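Local structure of protein kinase A regulatory subunit (Trypanosoma cruzi, 6HYQ) at residues T41-F46 against G106-E111; G167-Y172 against G269-V274. The protein probably regulates a protein kinase A in response to ligands held by its two cyclic nucleotide-binding domains, and binds guanosine in this structure. All coordinates share one frame; numbering follows the deposited sequence.

Interaction 1 (T41-F46 against G106-E111); sequences THNVLF and GTAVGE. With GMP (guanosine), chain E.
The backbones of Asn43 and Thr107 come nearest each other, their CA atoms 6.5 Å apart, where the turn after helix 30-41 meets the run into the short strand 108-109; farther along they diverge, and Leu45 and Glu111 are separated by 8.1 Å between CA atoms. Asn43 reaches across with CG anti to its own N (chi1 -175°), and its ND2 gives a hydrogen bond to Gly106 O at 3.1 Å. The bond is almost straight, 174° at the hydrogen; the acceptor lies in the amide plane and the N-H arrives on a lone pair of the carbonyl. The other end of the amide turns back on its own chain: OD1 accepts from Leu45 N at 2.8 Å, an Asx turn that leads into the 3-10 turn 44-45. With both ends of the amide engaged, its rotation is fixed. Strand 108-109 is an edge strand of the antiparallel sheet 62-67, 130-137, 82-86 and 108-109, part of the jelly-roll-like cyclic nucleotide-binding fold, and the residues after it form the phosphate-binding cassette, here holding the ribose of guanosine. Leu45 packs against this segment with CD1, 3.8 Å from Ala108 CB and 3.5 Å from Glu111 CB, and its side chain crosses that of Glu111 at about a right angle. The hydrocarbon part of Glu111 is thus covered by the leucine while its bent chain carries the carboxylate to the ribose. There OE2 accepts a hydrogen bond from O2' of guanosine at 2.9 Å, and OE1 is bonded to the hydroxyl of Tyr172. Glu113 supplies a further hydrogen bond to the nucleoside, and Leu83 of strand 82-86 also touches Leu45.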
# COMPACT_ATOMS: atom_id res chain seq x y z
N THR A 41 7.56 1.08 -7.18
CA THR A 41 7.33 -0.15 -6.45
C THR A 41 6.78 0.10 -5.07
O THR A 41 6.45 -0.85 -4.35
CB THR A 41 8.64 -0.92 -6.40
OG1 THR A 41 9.64 -0.12 -5.75
CG2 THR A 41 9.00 -1.14 -7.80
N HIS A 42 6.68 1.38 -4.71
CA HIS A 42 6.01 1.82 -3.49
C HIS A 42 4.70 2.55 -3.75
O HIS A 42 4.06 3.00 -2.81
CB HIS A 42 7.00 2.71 -2.70
CG HIS A 42 8.18 1.96 -2.22
ND1 HIS A 42 9.23 1.66 -3.05
CD2 HIS A 42 8.46 1.40 -1.02
CE1 HIS A 42 10.16 0.99 -2.38
NE2 HIS A 42 9.72 0.83 -1.13
N ASN A 43 4.33 2.76 -5.01
CA ASN A 43 3.00 3.29 -5.37
C ASN A 43 2.10 2.17 -5.91
O ASN A 43 2.47 1.44 -6.84
CB ASN A 43 3.08 4.41 -6.39
CG ASN A 43 1.73 4.99 -6.62
OD1 ASN A 43 0.88 4.33 -7.23
ND2 ASN A 43 1.51 6.24 -6.15
N VAL A 44 0.91 2.04 -5.31
CA VAL A 44 0.02 0.90 -5.51
C VAL A 44 -0.52 0.83 -6.94
O VAL A 44 -0.94 -0.24 -7.39
CB VAL A 44 -1.21 0.97 -4.58
CG1 VAL A 44 -0.84 1.09 -3.11
CG2 VAL A 44 -2.24 2.17 -5.02
N LEU A 45 -0.45 1.91 -7.70
CA LEU A 45 -0.87 1.80 -9.08
C LEU A 45 -0.08 0.74 -9.84
O LEU A 45 -0.60 0.18 -10.82
CB LEU A 45 -0.78 3.17 -9.78
CG LEU A 45 -1.83 4.19 -9.32
CD1 LEU A 45 -1.60 5.63 -9.77
CD2 LEU A 45 -3.20 3.72 -9.78
N PHE A 46 1.14 0.41 -9.39
CA PHE A 46 2.04 -0.45 -10.16
C PHE A 46 2.35 -1.74 -9.43
O PHE A 46 3.32 -2.45 -9.77
CB PHE A 46 3.32 0.28 -10.51
CG PHE A 46 3.11 1.70 -11.02
CD1 PHE A 46 2.95 2.74 -10.11
CD2 PHE A 46 3.08 1.96 -12.38
CE1 PHE A 46 2.78 4.01 -10.53
CE2 PHE A 46 2.88 3.23 -12.86
CZ PHE A 46 2.75 4.29 -11.92
N GLY A 106 5.85 10.31 -3.25
CA GLY A 106 5.54 8.95 -3.57
C GLY A 106 4.15 8.69 -4.10
O GLY A 106 3.93 7.62 -4.71
N THR A 107 3.22 9.62 -3.89
CA THR A 107 1.82 9.54 -4.26
C THR A 107 1.62 10.11 -5.65
O THR A 107 2.54 10.71 -6.23
CB THR A 107 0.93 10.28 -3.23
OG1 THR A 107 1.26 11.66 -3.20
CG2 THR A 107 1.10 9.70 -1.84
N ALA A 108 0.36 9.97 -6.16
CA ALA A 108 0.01 10.17 -7.55
C ALA A 108 -1.26 10.99 -7.64
O ALA A 108 -2.16 10.87 -6.81
CB ALA A 108 -0.20 8.85 -8.31
N VAL A 109 -1.33 11.86 -8.63
CA VAL A 109 -2.56 12.56 -8.96
C VAL A 109 -2.86 12.25 -10.42
O VAL A 109 -1.94 11.96 -11.19
CB VAL A 109 -2.47 14.09 -8.66
CG1 VAL A 109 -2.31 14.37 -7.20
CG2 VAL A 109 -1.31 14.72 -9.40
N GLY A 110 -4.15 12.14 -10.76
CA GLY A 110 -4.55 11.85 -12.12
C GLY A 110 -5.03 10.45 -12.36
O GLY A 110 -5.52 10.12 -13.46
N GLU A 111 -4.87 9.56 -11.39
CA GLU A 111 -5.18 8.17 -11.70
C GLU A 111 -6.70 7.97 -11.82
O GLU A 111 -7.16 6.99 -12.41
CB GLU A 111 -4.57 7.26 -10.63
CG GLU A 111 -5.46 7.13 -9.39
CD GLU A 111 -5.47 8.39 -8.55
OE1 GLU A 111 -6.11 8.42 -7.50
OE2 GLU A 111 -4.73 9.33 -8.89
O5' GMP E . -9.00 14.79 -9.31
C5' GMP E . -7.61 14.91 -9.57
C4' GMP E . -6.77 14.01 -8.68
O4' GMP E . -6.98 14.37 -7.28
C3' GMP E . -7.04 12.50 -8.73
O3' GMP E . -6.38 11.86 -9.80
C2' GMP E . -6.57 12.00 -7.37
O2' GMP E . -5.15 11.70 -7.35
C1' GMP E . -6.90 13.20 -6.47
N9 GMP E . -8.22 13.06 -5.87
C8 GMP E . -9.38 13.35 -6.51
N7 GMP E . -10.38 13.14 -5.65
C5 GMP E . -9.81 12.73 -4.52
C6 GMP E . -10.37 12.35 -3.17
O6 GMP E . -11.57 12.35 -3.00
N1 GMP E . -9.45 11.98 -2.14
C2 GMP E . -8.04 11.92 -2.32
N2 GMP E . -7.26 11.48 -1.17
N3 GMP E . -7.50 12.31 -3.57
C4 GMP E . -8.45 12.69 -4.66

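Interaction 2 (G167-Y172 against G269-V274); sequences GGLDSY and GPVIDV. With GMP (guanosine), chain E.
One short segment faces two very different partners: Leu169 packs on Pro270 and Val271, whereas Tyr172, three residues later, lies against the base of guanosine. The side-chain contacts across to 269-274 are apolar, led by one methyl. CD2 of Leu169 sits 3.6 Å from Val271 CG1 and 3.7 Å from Pro270 CD, in roughly perpendicular directions, and the leucine side chain crosses each at about a right angle. Val271 presents CG1 because this methyl is anti to its carbonyl carbon (chi1 -53°). Gly168 brings its backbone up beside the same two residues, with its C 4.1 Å from Val271 CG1 and its O 4.1 Å from Pro270 CB.

Tyr172 extends with CG anti to its N (chi1 177°), which carries the ring to guanosine, and chi2 -81° turns one face to the base. C2 of the base stands 3.3 Å above the plane, over the ring centre, and the exocyclic N2 comes within 3.2 Å of Tyr172 CD1. This is an aromatic lid over the purine, as in other cyclic nucleotide-binding domains, where a hydrophobic cap closes on the base. The Tyr172 hydroxyl is hydrogen-bonded to Lys103 as well as to Glu111, tying the far end of the ring to the first cyclic nucleotide-binding domain.

Asp170 stands at the N-cap of helix 171-179, so the lid tyrosine belongs to the first turn of that helix. Pro270 and Val271 occupy the bend between helices 264-268 and 272-275, and Leu169 thereby packs the loop leading into helix 171-179 against it.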
# COMPACT_ATOMS: atom_id res chain seq x y z
N GLY A 167 -11.65 1.13 9.70
CA GLY A 167 -12.64 2.18 9.92
C GLY A 167 -12.17 3.58 9.58
O GLY A 167 -12.96 4.43 9.15
N GLY A 168 -10.89 3.88 9.86
CA GLY A 168 -10.36 5.22 9.74
C GLY A 168 -9.84 5.57 8.36
O GLY A 168 -9.20 6.61 8.23
N LEU A 169 -9.90 4.67 7.36
CA LEU A 169 -9.67 5.05 5.96
C LEU A 169 -10.99 5.52 5.37
O LEU A 169 -12.08 4.96 5.67
CB LEU A 169 -9.14 3.87 5.12
CG LEU A 169 -7.92 3.15 5.64
CD1 LEU A 169 -7.53 2.15 4.65
CD2 LEU A 169 -6.76 3.98 5.93
N ASP A 170 -10.92 6.54 4.54
CA ASP A 170 -12.08 6.98 3.79
C ASP A 170 -12.22 6.14 2.51
O ASP A 170 -11.41 5.25 2.26
CB ASP A 170 -11.99 8.50 3.61
CG ASP A 170 -10.71 8.96 2.86
OD1 ASP A 170 -10.21 8.26 1.91
OD2 ASP A 170 -10.20 10.04 3.26
N SER A 171 -13.30 6.36 1.70
CA SER A 171 -13.48 5.48 0.56
C SER A 171 -12.25 5.53 -0.34
O SER A 171 -11.88 4.54 -0.97
CB SER A 171 -14.72 5.86 -0.26
OG SER A 171 -14.87 4.87 -1.30
N TYR A 172 -11.64 6.69 -0.41
CA TYR A 172 -10.55 6.84 -1.35
C TYR A 172 -9.37 6.02 -0.87
O TYR A 172 -8.79 5.28 -1.64
CB TYR A 172 -10.20 8.30 -1.55
CG TYR A 172 -9.02 8.52 -2.47
CD1 TYR A 172 -7.70 8.39 -2.01
CD2 TYR A 172 -9.21 8.87 -3.79
CE1 TYR A 172 -6.60 8.64 -2.86
CE2 TYR A 172 -8.14 9.13 -4.63
CZ TYR A 172 -6.83 9.01 -4.17
OH TYR A 172 -5.80 9.21 -5.07
N GLY A 269 -1.28 4.01 6.61
CA GLY A 269 -0.93 5.21 7.33
C GLY A 269 -1.94 5.77 8.32
O GLY A 269 -1.61 5.96 9.49
N PRO A 270 -3.17 6.08 7.88
CA PRO A 270 -4.13 6.75 8.78
C PRO A 270 -4.74 5.83 9.83
O PRO A 270 -5.50 6.31 10.66
CB PRO A 270 -5.18 7.28 7.84
CG PRO A 270 -4.53 7.14 6.47
CD PRO A 270 -3.67 6.02 6.51
N VAL A 271 -4.42 4.52 9.81
CA VAL A 271 -4.85 3.57 10.83
C VAL A 271 -3.69 2.99 11.61
O VAL A 271 -3.90 2.18 12.55
CB VAL A 271 -5.70 2.41 10.24
CG1 VAL A 271 -6.89 2.93 9.38
CG2 VAL A 271 -4.87 1.45 9.35
N ILE A 272 -2.47 3.43 11.36
CA ILE A 272 -1.38 2.84 12.11
C ILE A 272 -1.69 2.88 13.61
O ILE A 272 -1.33 1.96 14.36
CB ILE A 272 -0.04 3.55 11.82
CG1 ILE A 272 0.53 3.13 10.45
CG2 ILE A 272 0.94 3.28 12.97
CD1 ILE A 272 1.81 2.36 10.48
N ASP A 273 -2.29 3.98 14.09
CA ASP A 273 -2.51 4.18 15.52
C ASP A 273 -3.54 3.21 16.10
O ASP A 273 -3.44 2.84 17.28
CB ASP A 273 -2.90 5.64 15.79
CG ASP A 273 -1.70 6.65 15.59
OD1 ASP A 273 -0.52 6.31 15.83
OD2 ASP A 273 -1.95 7.81 15.17
N VAL A 274 -4.54 2.79 15.32
CA VAL A 274 -5.35 1.63 15.73
C VAL A 274 -4.46 0.39 15.88
O VAL A 274 -4.57 -0.38 16.85
CB VAL A 274 -6.52 1.39 14.75
CG1 VAL A 274 -7.34 0.14 15.11
CG2 VAL A 274 -7.46 2.60 14.73
O5' GMP E . -9.00 14.79 -9.31
C5' GMP E . -7.61 14.91 -9.57
C4' GMP E . -6.77 14.01 -8.68
O4' GMP E . -6.98 14.37 -7.28
C3' GMP E . -7.04 12.50 -8.73
O3' GMP E . -6.38 11.86 -9.80
C2' GMP E . -6.57 12.00 -7.37
O2' GMP E . -5.15 11.70 -7.35
C1' GMP E . -6.90 13.20 -6.47
N9 GMP E . -8.22 13.06 -5.87
C8 GMP E . -9.38 13.35 -6.51
N7 GMP E . -10.38 13.14 -5.65
C5 GMP E . -9.81 12.73 -4.52
C6 GMP E . -10.37 12.35 -3.17
O6 GMP E . -11.57 12.35 -3.00
N1 GMP E . -9.45 11.98 -2.14
C2 GMP E . -8.04 11.92 -2.32
N2 GMP E . -7.26 11.48 -1.17
N3 GMP E . -7.50 12.31 -3.57
C4 GMP E . -8.45 12.69 -4.66

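In the fold
Both interactions touch the same guanosine, from different sides: Glu111 of 106-111 accepts a hydrogen bond from its ribose, and Tyr172 of 167-172 covers its base. They meet directly, since Glu111 OE1 and Tyr172 OH lie 2.6 Å apart, probably hydrogen-bonded, although the two centres are about 18 Å from each other. Interaction 1 is the more buried and joins a turn to an edge strand through an amide bond as well as apolar packing. Interaction 2 is partly exposed, apolar, and joins the loop before helix 171-179 to the bend between helices 264-268 and 272-275. Helices 171-179 and 264-268 also flank interaction 1, through Val44, so both contacts border the junction between the two nucleotide-binding domains.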